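PDB 3A72: Exo-arabinanase from Penicillium chrysogenum, which probably hydrolyses alpha-1,5-linked L-arabinan from a chain end, as a six-bladed beta-propeller that here holds arabinobiose in its pocket. Local coordinates for residues T4-V9 / V346-L351; V70-N75 / V117-Q122; E90-F95 / N184-W189; N215-Y220 / Y239-D244. All blocks are in the same frame, centred on the assembly; numbering follows the deposited sequence.

Overall arrangement
Five four-stranded antiparallel sheets follow one another along the chain and a sixth is shared by its two ends, as in a six-bladed propeller. Near the N terminus, strand 6-10 joins strand 344-350 in interaction 1, closing almost the entire chain into one ring that contains the other three contacts. Interaction 2 sets the loop after strand 65-70 on strand 114-121 of the next sheet. Interaction 3 ties the loop 90-95 of that same sheet to loop 184-189 of the following one. Interactions 2 and 3 cross in sequence and touch in space, with Gln122 and Ala120 against Phe95. Interaction 4 comes later, pairing the two strands of a hairpin within a single sheet, its centre about 23 Å from that of interaction 3.

Interaction 1: T4-V9 / V346-L351; sequences TSLTNV and VSVMDL
Leu6 and Val348 form an antiparallel hydrogen-bonded pair: Leu6 N donates to Val348 O at 3.0 Å, and Val348 N returns a bond to Leu6 O at 2.8 Å. Further on the register slips by one residue, because Asn8 and Val9 both face Val346. Val9 N reaches Val346 O at 2.8 Å and Val346 N reaches Val9 O at 2.9 Å. This is a G1 beta bulge. Asn8 takes the left-handed conformation (phi 60°), which asparagine tolerates better than most residues other than glycine, and its OD1 is held by Arg343.

The bulge turns Asn8 N toward a side chain. Ser347 OG lies anti to its own carbonyl carbon (chi1 -60°) and accepts from Asn8 N at 2.9 Å in a nearly straight bond of 163°; Glu310 is its second partner. A small hydroxyl suits this position between backbones. On the face shared by Leu6, Val9, Val346 and Val348 the contacts are apolar. Leu6 and Val348 run side by side in the same direction, with Leu6 CD1 4.0 Å from Val348 CG2, while Val346 CG1 lies 4.0 Å from Val9 CB. Val348 CG1 also touches Thr4 O. At the far end a water bridges Ser5 OG and Asp350 N, and Asp350, salt-bridged to Arg327, N-caps helix 351-354 through Lys352 N.

An N-terminal strand added as the outer edge of the C-terminal sheet is the ring closure, often called velcro, characteristic of beta-propellers.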
# COMPACT_ATOMS: atom_id res chain seq x y z
N THR A 4 -6.12 -20.85 -9.19
CA THR A 4 -7.53 -21.12 -9.12
C THR A 4 -8.16 -20.10 -8.20
O THR A 4 -7.52 -19.41 -7.40
CB THR A 4 -7.77 -22.56 -8.61
OG1 THR A 4 -9.03 -22.98 -9.05
CG2 THR A 4 -7.63 -22.58 -7.14
N SER A 5 -9.51 -20.01 -8.29
CA SER A 5 -10.27 -19.24 -7.31
C SER A 5 -10.07 -19.80 -5.92
O SER A 5 -10.07 -21.01 -5.74
CB SER A 5 -11.76 -19.21 -7.64
OG SER A 5 -12.01 -18.61 -8.88
N LEU A 6 -9.90 -18.92 -4.93
CA LEU A 6 -9.76 -19.27 -3.54
C LEU A 6 -10.53 -18.25 -2.71
O LEU A 6 -10.53 -17.07 -3.07
CB LEU A 6 -8.27 -19.23 -3.09
CG LEU A 6 -7.34 -20.22 -3.75
CD1 LEU A 6 -5.88 -19.87 -3.38
CD2 LEU A 6 -7.66 -21.65 -3.35
N THR A 7 -11.11 -18.67 -1.61
CA THR A 7 -11.87 -17.75 -0.79
C THR A 7 -11.44 -17.84 0.64
O THR A 7 -11.50 -18.91 1.27
CB THR A 7 -13.38 -18.01 -0.91
OG1 THR A 7 -13.73 -17.71 -2.28
CG2 THR A 7 -14.19 -17.15 0.05
N ASN A 8 -10.99 -16.71 1.20
CA ASN A 8 -10.78 -16.54 2.62
C ASN A 8 -9.78 -17.51 3.21
O ASN A 8 -9.99 -18.04 4.31
CB ASN A 8 -12.12 -16.62 3.39
CG ASN A 8 -12.00 -16.08 4.77
OD1 ASN A 8 -11.19 -15.18 5.05
ND2 ASN A 8 -12.83 -16.64 5.65
N VAL A 9 -8.67 -17.72 2.49
CA VAL A 9 -7.58 -18.57 2.98
C VAL A 9 -6.86 -17.86 4.10
O VAL A 9 -6.49 -16.70 3.95
CB VAL A 9 -6.62 -18.94 1.88
CG1 VAL A 9 -5.46 -19.74 2.39
CG2 VAL A 9 -7.33 -19.69 0.75
N VAL A 346 -6.57 -14.20 2.47
CA VAL A 346 -6.49 -13.89 1.07
C VAL A 346 -7.53 -14.69 0.28
O VAL A 346 -7.80 -15.86 0.57
CB VAL A 346 -5.06 -14.17 0.55
CG1 VAL A 346 -4.69 -15.64 0.66
CG2 VAL A 346 -4.85 -13.67 -0.86
N SER A 347 -8.08 -14.01 -0.73
CA SER A 347 -8.90 -14.65 -1.76
C SER A 347 -8.24 -14.41 -3.12
O SER A 347 -7.51 -13.44 -3.29
CB SER A 347 -10.31 -14.11 -1.74
OG SER A 347 -10.96 -14.31 -0.50
N VAL A 348 -8.55 -15.31 -4.06
CA VAL A 348 -8.11 -15.17 -5.44
C VAL A 348 -9.34 -15.25 -6.30
O VAL A 348 -10.13 -16.19 -6.17
CB VAL A 348 -7.07 -16.25 -5.81
CG1 VAL A 348 -6.66 -16.10 -7.28
CG2 VAL A 348 -5.84 -16.14 -4.93
N MET A 349 -9.52 -14.28 -7.18
CA MET A 349 -10.61 -14.21 -8.09
C MET A 349 -10.16 -14.42 -9.51
O MET A 349 -9.10 -13.97 -9.92
CB MET A 349 -11.30 -12.79 -7.98
CG MET A 349 -11.74 -12.45 -6.57
SD MET A 349 -12.38 -10.79 -6.42
CE MET A 349 -13.96 -10.95 -7.24
N ASP A 350 -11.01 -15.11 -10.30
CA ASP A 350 -10.75 -15.40 -11.72
C ASP A 350 -11.32 -14.28 -12.55
O ASP A 350 -12.54 -14.22 -12.75
CB ASP A 350 -11.33 -16.75 -12.10
CG ASP A 350 -11.02 -17.13 -13.53
OD1 ASP A 350 -10.42 -16.33 -14.27
OD2 ASP A 350 -11.34 -18.32 -13.90
N LEU A 351 -10.47 -13.37 -13.01
CA LEU A 351 -10.89 -12.19 -13.77
C LEU A 351 -11.47 -12.56 -15.13
O LEU A 351 -12.23 -11.74 -15.71
CB LEU A 351 -9.76 -11.19 -13.90
CG LEU A 351 -9.21 -10.68 -12.54
CD1 LEU A 351 -7.96 -9.81 -12.79
CD2 LEU A 351 -10.27 -9.99 -11.74
O HOH W 1 -13.31 -16.24 -9.12

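Interaction 2: V70-N75 / V117-Q122; sequences VHDTVN and VLYASQ
Tyr119 carries this contact, projecting from strand 117-121 into the curve of the loop 70-75. Its tight part is the ring. Val70 CG1 lies over one face, nearer the CG side of the ring than its centre, 3.8 Å from Tyr119 CG and 4.1 Å from the ring centroid, a CH-pi contact between two side chains running in opposite directions. The branch gets there because CG1 is anti to the Val70 backbone N (chi1 -168°). At the ring's edge, near its plane, Thr73 OG1 is hydrogen-bonded to Tyr119 OH at 2.8 Å. Tyrosine suits the place, since its apolar ring fills the buried part and its hydroxyl reaches the Thr73 hydroxyl at the rim.

Toward solvent the contact thins out. Thr73 and His71 are exposed, and the His71 ring meets Tyr51 instead. Val74 is partly covered: its CG1 comes within 3.5 Å of Tyr119 OH and 4.1 Å of Val117 CG1, and Phe130 and His133 also touch it. The loop keeps its shape through an Asx motif, Asp72 OD1 accepting from Asn75 N at 2.9 Å, while Asp72 OD2 is hydrogen-bonded to Ser106 and Gly78.

Strand 117-121 leads into a turn where Ser121 OG bonds Gly125 N, and the Ser121 side chain touches Trp128, which also touches Val70. The run from Ser121 to Trp128 fits the Asp-box pattern of sialidase-like propellers, placed between the third and fourth strands of a blade.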
# COMPACT_ATOMS: atom_id res chain seq x y z
N VAL A 70 11.66 -9.26 9.14
CA VAL A 70 12.48 -8.05 8.99
C VAL A 70 12.46 -7.34 10.34
O VAL A 70 11.41 -6.86 10.80
CB VAL A 70 12.01 -7.15 7.86
CG1 VAL A 70 13.10 -6.09 7.59
CG2 VAL A 70 11.73 -7.97 6.57
N HIS A 71 13.64 -7.31 11.00
CA HIS A 71 13.78 -6.69 12.30
C HIS A 71 14.41 -5.30 12.16
O HIS A 71 15.11 -4.98 11.20
CB HIS A 71 14.70 -7.54 13.18
CG HIS A 71 14.20 -8.88 13.47
ND1 HIS A 71 13.37 -9.20 14.49
CD2 HIS A 71 14.45 -10.03 12.81
CE1 HIS A 71 13.12 -10.54 14.44
NE2 HIS A 71 13.76 -11.05 13.46
N ASP A 72 14.12 -4.48 13.21
CA ASP A 72 14.62 -3.11 13.24
C ASP A 72 16.05 -3.09 13.72
O ASP A 72 16.37 -2.76 14.88
CB ASP A 72 13.75 -2.25 14.14
CG ASP A 72 14.11 -0.76 14.03
OD1 ASP A 72 15.10 -0.42 13.33
OD2 ASP A 72 13.38 0.04 14.67
N THR A 73 16.97 -3.46 12.82
CA THR A 73 18.38 -3.47 13.11
C THR A 73 19.00 -2.07 13.11
O THR A 73 20.08 -1.88 13.64
CB THR A 73 19.14 -4.36 12.10
OG1 THR A 73 18.93 -3.82 10.80
CG2 THR A 73 18.68 -5.79 12.19
N VAL A 74 18.31 -1.09 12.48
CA VAL A 74 18.89 0.24 12.37
C VAL A 74 18.63 1.06 13.64
O VAL A 74 19.59 1.73 14.13
CB VAL A 74 18.43 0.91 11.10
CG1 VAL A 74 16.93 1.06 10.98
CG2 VAL A 74 19.16 2.26 11.01
N ASN A 75 17.42 1.05 14.18
CA ASN A 75 17.09 1.84 15.34
C ASN A 75 16.81 1.04 16.61
O ASN A 75 16.91 1.56 17.71
CB ASN A 75 15.84 2.67 15.08
CG ASN A 75 16.01 3.71 13.99
OD1 ASN A 75 17.09 4.29 13.81
ND2 ASN A 75 14.93 3.97 13.27
N VAL A 117 12.07 3.46 6.72
CA VAL A 117 13.37 2.83 6.42
C VAL A 117 13.19 1.83 5.28
O VAL A 117 12.10 1.33 5.02
CB VAL A 117 13.95 2.18 7.67
CG1 VAL A 117 14.31 3.24 8.71
CG2 VAL A 117 13.07 1.08 8.25
N LEU A 118 14.30 1.56 4.61
CA LEU A 118 14.39 0.68 3.46
C LEU A 118 15.36 -0.47 3.75
O LEU A 118 16.52 -0.21 4.06
CB LEU A 118 14.83 1.46 2.20
CG LEU A 118 14.76 0.67 0.91
CD1 LEU A 118 13.35 0.39 0.50
CD2 LEU A 118 15.52 1.43 -0.18
N TYR A 119 14.87 -1.70 3.62
CA TYR A 119 15.61 -2.94 3.72
C TYR A 119 15.59 -3.64 2.36
O TYR A 119 14.68 -3.51 1.56
CB TYR A 119 14.96 -3.87 4.79
CG TYR A 119 15.42 -3.49 6.19
CD1 TYR A 119 16.38 -4.23 6.84
CD2 TYR A 119 14.93 -2.37 6.85
CE1 TYR A 119 16.82 -3.90 8.10
CE2 TYR A 119 15.38 -1.99 8.09
CZ TYR A 119 16.33 -2.76 8.73
OH TYR A 119 16.78 -2.32 9.96
N ALA A 120 16.65 -4.43 2.10
CA ALA A 120 16.77 -5.17 0.84
C ALA A 120 17.15 -6.61 1.12
O ALA A 120 17.93 -6.93 2.04
CB ALA A 120 17.81 -4.55 -0.04
N SER A 121 16.64 -7.48 0.27
CA SER A 121 16.97 -8.88 0.23
C SER A 121 17.41 -9.27 -1.17
O SER A 121 16.74 -8.91 -2.17
CB SER A 121 15.72 -9.73 0.58
OG SER A 121 15.97 -11.11 0.37
N GLN A 122 18.53 -9.98 -1.26
CA GLN A 122 19.04 -10.45 -2.52
C GLN A 122 18.71 -11.91 -2.76
O GLN A 122 19.12 -12.43 -3.83
CB GLN A 122 20.56 -10.25 -2.57
CG GLN A 122 21.02 -8.87 -2.25
CD GLN A 122 20.47 -7.80 -3.13
OE1 GLN A 122 20.02 -7.94 -4.31
NE2 GLN A 122 20.55 -6.61 -2.57

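Interaction 3: E90-F95 / N184-W189; sequences ERVGSF and NDLKNW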
# COMPACT_ATOMS: atom_id res chain seq x y z
N GLU A 90 13.68 -3.40 -12.44
CA GLU A 90 14.89 -3.00 -13.16
C GLU A 90 15.96 -2.67 -12.15
O GLU A 90 15.64 -2.37 -10.99
CB GLU A 90 14.61 -1.82 -14.09
CG GLU A 90 14.25 -0.56 -13.39
CD GLU A 90 13.97 0.57 -14.29
OE1 GLU A 90 14.93 1.09 -14.90
OE2 GLU A 90 12.79 0.97 -14.38
N ARG A 91 17.21 -2.69 -12.57
CA ARG A 91 18.32 -2.29 -11.71
C ARG A 91 18.11 -0.85 -11.28
O ARG A 91 17.75 0.01 -12.09
CB ARG A 91 19.61 -2.45 -12.52
CG ARG A 91 20.86 -1.86 -11.84
CD ARG A 91 22.14 -2.27 -12.53
NE ARG A 91 22.63 -3.60 -12.22
CZ ARG A 91 23.36 -3.93 -11.14
NH1 ARG A 91 23.63 -3.00 -10.23
NH2 ARG A 91 23.82 -5.15 -10.96
N VAL A 92 18.44 -0.55 -10.03
CA VAL A 92 18.55 0.81 -9.52
C VAL A 92 19.90 0.93 -8.85
O VAL A 92 20.15 0.28 -7.84
CB VAL A 92 17.39 1.21 -8.57
CG1 VAL A 92 17.63 2.61 -8.06
CG2 VAL A 92 16.06 1.11 -9.28
N GLY A 93 20.82 1.70 -9.45
CA GLY A 93 22.14 1.85 -8.87
C GLY A 93 22.84 0.52 -8.83
O GLY A 93 22.95 -0.22 -9.81
N SER A 94 23.34 0.16 -7.68
CA SER A 94 24.11 -1.08 -7.44
C SER A 94 23.19 -2.27 -7.17
O SER A 94 23.71 -3.36 -6.99
CB SER A 94 25.09 -0.94 -6.26
OG SER A 94 24.38 -0.89 -5.03
N PHE A 95 21.87 -2.09 -7.17
CA PHE A 95 20.91 -3.14 -6.83
C PHE A 95 20.25 -3.69 -8.09
O PHE A 95 19.55 -2.98 -8.86
CB PHE A 95 19.84 -2.61 -5.86
CG PHE A 95 20.41 -2.22 -4.54
CD1 PHE A 95 20.43 -3.16 -3.51
CD2 PHE A 95 20.94 -0.97 -4.28
CE1 PHE A 95 20.96 -2.84 -2.28
CE2 PHE A 95 21.48 -0.64 -3.06
CZ PHE A 95 21.51 -1.58 -2.05
N ASN A 184 18.43 7.36 -7.16
CA ASN A 184 19.00 6.53 -8.22
C ASN A 184 19.95 5.49 -7.67
O ASN A 184 20.61 4.76 -8.45
CB ASN A 184 19.61 7.35 -9.33
CG ASN A 184 20.73 8.18 -8.93
OD1 ASN A 184 21.38 7.87 -7.98
ND2 ASN A 184 20.99 9.33 -9.55
N ASP A 185 20.04 5.30 -6.37
CA ASP A 185 20.98 4.32 -5.81
C ASP A 185 20.47 3.60 -4.55
O ASP A 185 21.19 2.74 -4.02
CB ASP A 185 22.32 4.97 -5.51
CG ASP A 185 22.31 6.08 -4.50
OD1 ASP A 185 21.28 6.26 -3.81
OD2 ASP A 185 23.37 6.74 -4.35
N LEU A 186 19.29 3.82 -4.03
CA LEU A 186 18.62 3.38 -2.82
C LEU A 186 19.21 3.95 -1.54
O LEU A 186 18.70 3.62 -0.45
CB LEU A 186 18.55 1.87 -2.79
CG LEU A 186 17.93 1.16 -3.96
CD1 LEU A 186 17.61 -0.29 -3.58
CD2 LEU A 186 16.66 1.83 -4.43
N LYS A 187 20.27 4.77 -1.63
CA LYS A 187 21.01 5.23 -0.50
C LYS A 187 20.83 6.70 -0.30
O LYS A 187 20.70 7.12 0.86
CB LYS A 187 22.51 4.93 -0.74
CG LYS A 187 22.77 3.42 -0.81
CD LYS A 187 24.18 3.25 -1.26
CE LYS A 187 24.73 1.84 -1.25
NZ LYS A 187 26.23 1.85 -1.47
N ASN A 188 20.86 7.45 -1.34
CA ASN A 188 20.78 8.90 -1.25
C ASN A 188 19.45 9.29 -1.84
O ASN A 188 19.19 8.92 -2.98
CB ASN A 188 21.91 9.57 -2.02
CG ASN A 188 23.23 9.21 -1.40
OD1 ASN A 188 23.51 9.87 -0.41
ND2 ASN A 188 23.98 8.25 -1.98
N TRP A 189 18.66 10.02 -1.03
CA TRP A 189 17.33 10.44 -1.49
C TRP A 189 17.31 11.96 -1.81
O TRP A 189 17.92 12.78 -1.13
CB TRP A 189 16.27 10.12 -0.47
CG TRP A 189 16.13 8.63 -0.27
CD1 TRP A 189 16.88 7.84 0.56
CD2 TRP A 189 15.17 7.78 -0.96
NE1 TRP A 189 16.40 6.60 0.41
CE2 TRP A 189 15.38 6.47 -0.48
CE3 TRP A 189 14.16 8.00 -1.90
CZ2 TRP A 189 14.64 5.39 -0.92
CZ3 TRP A 189 13.40 6.92 -2.34
CH2 TRP A 189 13.63 5.62 -1.85
O HOH W 2 23.34 1.69 -5.21
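Asn184 meets the loop 90-95 through its backbone, its carbonyl O lying 3.7 Å from Val92 CG1. Asp185 follows, with its CA only 4.1 Å from Gly93 CA. Glycine fits there twice over: any CB would clash with Asp185, and its positive phi suits the type II' turn from Val92 to Phe95. Asp185 O lies at the edge of the Phe95 ring, 3.5 Å from CE2, and a water links it to Ser94 N. Its carboxylate shapes its own loop as an Asx turn: OD1 accepts from Lys187 N and Asn188 N, the latter on its syn lone pair, and OD2 accepts from Asn188 ND2.

Leu186 is the apolar centre. Its CG lies anti to the carbonyl carbon (chi1 -55°), which puts it 3.7 Å from Phe95 CD2. CD1 sits over the Phe95 face, and CD2 packs on Val92 CG1 at 3.8 Å. Lys187 brings CE loosely toward Phe95. Trp189 packs on Leu161 and Cys163 of its own sheet, while its NE1 reaches back to Ser132 OG on strand 129-137 of the preceding sheet; the same hydroxyl bonds Leu186 O.

The contact thus joins the 82-87/100-106 connection to the 177-183/193-196 connection of the next sheet, with Val131 of strand 129-137 touching both Phe95 and Leu186.

Interaction 4: N215-Y220 / Y239-D244; sequences NGQYFY and YRLSSD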
# COMPACT_ATOMS: atom_id res chain seq x y z
N ASN A 215 -1.45 2.88 -21.46
CA ASN A 215 -1.15 4.00 -22.33
C ASN A 215 -0.09 4.94 -21.76
O ASN A 215 0.14 6.01 -22.32
CB ASN A 215 -2.42 4.80 -22.59
CG ASN A 215 -2.96 5.50 -21.35
OD1 ASN A 215 -2.46 5.23 -20.23
ND2 ASN A 215 -3.92 6.39 -21.51
N GLY A 216 0.59 4.53 -20.70
CA GLY A 216 1.66 5.31 -20.10
C GLY A 216 1.22 6.29 -19.04
O GLY A 216 2.05 6.91 -18.40
N GLN A 217 -0.09 6.47 -18.86
CA GLN A 217 -0.53 7.24 -17.69
C GLN A 217 -0.35 6.45 -16.41
O GLN A 217 -0.42 5.23 -16.42
CB GLN A 217 -2.02 7.58 -17.83
CG GLN A 217 -2.35 8.53 -18.96
CD GLN A 217 -3.82 8.89 -18.94
OE1 GLN A 217 -4.65 8.05 -19.23
NE2 GLN A 217 -4.11 10.11 -18.52
N TYR A 218 -0.11 7.15 -15.33
CA TYR A 218 -0.10 6.60 -13.98
C TYR A 218 -1.36 7.04 -13.29
O TYR A 218 -1.75 8.22 -13.33
CB TYR A 218 1.12 7.06 -13.18
CG TYR A 218 2.43 6.55 -13.74
CD1 TYR A 218 3.07 5.45 -13.17
CD2 TYR A 218 3.03 7.15 -14.86
CE1 TYR A 218 4.28 4.98 -13.68
CE2 TYR A 218 4.22 6.67 -15.35
CZ TYR A 218 4.85 5.60 -14.79
OH TYR A 218 6.04 5.15 -15.30
N PHE A 219 -2.01 6.06 -12.63
CA PHE A 219 -3.22 6.23 -11.82
C PHE A 219 -2.81 6.30 -10.36
O PHE A 219 -2.34 5.30 -9.80
CB PHE A 219 -4.16 5.08 -12.11
CG PHE A 219 -5.46 5.06 -11.38
CD1 PHE A 219 -6.57 5.69 -11.94
CD2 PHE A 219 -5.63 4.45 -10.15
CE1 PHE A 219 -7.77 5.70 -11.27
CE2 PHE A 219 -6.84 4.44 -9.49
CZ PHE A 219 -7.92 5.07 -10.06
N TYR A 220 -2.91 7.48 -9.79
CA TYR A 220 -2.51 7.80 -8.41
C TYR A 220 -3.77 7.94 -7.60
O TYR A 220 -4.52 8.91 -7.83
CB TYR A 220 -1.66 9.06 -8.46
CG TYR A 220 -1.19 9.66 -7.16
CD1 TYR A 220 0.15 9.55 -6.76
CD2 TYR A 220 -2.03 10.35 -6.32
CE1 TYR A 220 0.58 10.10 -5.56
CE2 TYR A 220 -1.61 10.91 -5.14
CZ TYR A 220 -0.30 10.79 -4.76
OH TYR A 220 0.06 11.39 -3.59
N TYR A 239 -8.54 10.27 -7.39
CA TYR A 239 -7.35 9.93 -8.14
C TYR A 239 -6.91 11.10 -8.99
O TYR A 239 -7.64 12.03 -9.31
CB TYR A 239 -7.56 8.71 -8.97
CG TYR A 239 -8.76 8.57 -9.89
CD1 TYR A 239 -8.70 8.95 -11.23
CD2 TYR A 239 -9.92 8.01 -9.42
CE1 TYR A 239 -9.80 8.79 -12.07
CE2 TYR A 239 -10.99 7.81 -10.28
CZ TYR A 239 -10.94 8.19 -11.58
OH TYR A 239 -12.03 7.91 -12.39
N ARG A 240 -5.62 11.02 -9.33
CA ARG A 240 -4.96 11.93 -10.27
C ARG A 240 -4.30 11.07 -11.33
O ARG A 240 -3.82 9.97 -11.08
CB ARG A 240 -3.95 12.79 -9.54
CG ARG A 240 -4.60 13.85 -8.69
CD ARG A 240 -3.66 14.58 -7.79
NE ARG A 240 -4.34 15.50 -6.89
CZ ARG A 240 -3.94 16.72 -6.58
NH1 ARG A 240 -2.84 17.26 -7.07
NH2 ARG A 240 -4.64 17.39 -5.68
N LEU A 241 -4.27 11.62 -12.56
CA LEU A 241 -3.68 10.96 -13.70
C LEU A 241 -2.55 11.79 -14.26
O LEU A 241 -2.74 13.00 -14.54
CB LEU A 241 -4.78 10.76 -14.76
CG LEU A 241 -5.79 9.66 -14.35
CD1 LEU A 241 -7.17 9.90 -14.86
CD2 LEU A 241 -5.21 8.29 -14.74
N SER A 242 -1.40 11.17 -14.45
CA SER A 242 -0.21 11.85 -14.99
C SER A 242 0.62 10.87 -15.74
O SER A 242 0.78 9.73 -15.28
CB SER A 242 0.64 12.42 -13.88
OG SER A 242 1.76 13.07 -14.41
N SER A 243 1.24 11.28 -16.86
CA SER A 243 2.19 10.41 -17.57
C SER A 243 3.59 10.55 -17.07
O SER A 243 4.51 9.90 -17.55
CB SER A 243 2.13 10.71 -19.07
OG SER A 243 0.84 10.21 -19.52
N ASP A 244 3.88 11.36 -16.10
CA ASP A 244 5.10 11.62 -15.38
C ASP A 244 4.86 11.26 -13.90
O ASP A 244 4.19 12.01 -13.21
CB ASP A 244 5.57 13.05 -15.50
CG ASP A 244 6.85 13.34 -14.81
OD1 ASP A 244 7.36 12.47 -14.04
OD2 ASP A 244 7.40 14.47 -15.01
O HOH W 3 1.25 8.52 -21.62
O HOH W 4 4.57 7.39 -19.01
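Phe219 and Tyr239 make the closest side-chain contact, with Phe219 CE1 above the Tyr239 ring, 3.3 Å from CG. The planes are inclined at 37°, and in return Tyr239 CB lies over the Phe219 face. Tyr239 CG sits between the backbone N and the carbonyl carbon (chi1 50°), which sets CG against Phe219 CE1. Leu241 CD2 adds an apolar contact at the Phe219 edge, 4.1 Å from CD1. On the other face Tyr218 turns its ring edge to Ser242 O.

Backbone bonds fix this register. Tyr218 N donates to Ser242 O at 2.7 Å, and Tyr220 N to Arg240 O at 2.9 Å. At the open end Asn215 OD1 accepts from Gln217 N in an Asx turn, Gly216 supplies positive phi, and two waters bridge the turn to Ser243.

Farther out, Tyr239 OH is bonded to Gly299 and Trp303, and Arg240 to Tyr222 and Tyr198. The hairpin forms the middle of its sheet, between strands 204-212 and 254-255. Tyr218 packs on Leu155 of strand 149-157, and Tyr220, whose side chain is about 10 Å from a bound alpha-L-arabinofuranose, packs on Val196 of strand 193-196, so both meet the preceding sheet.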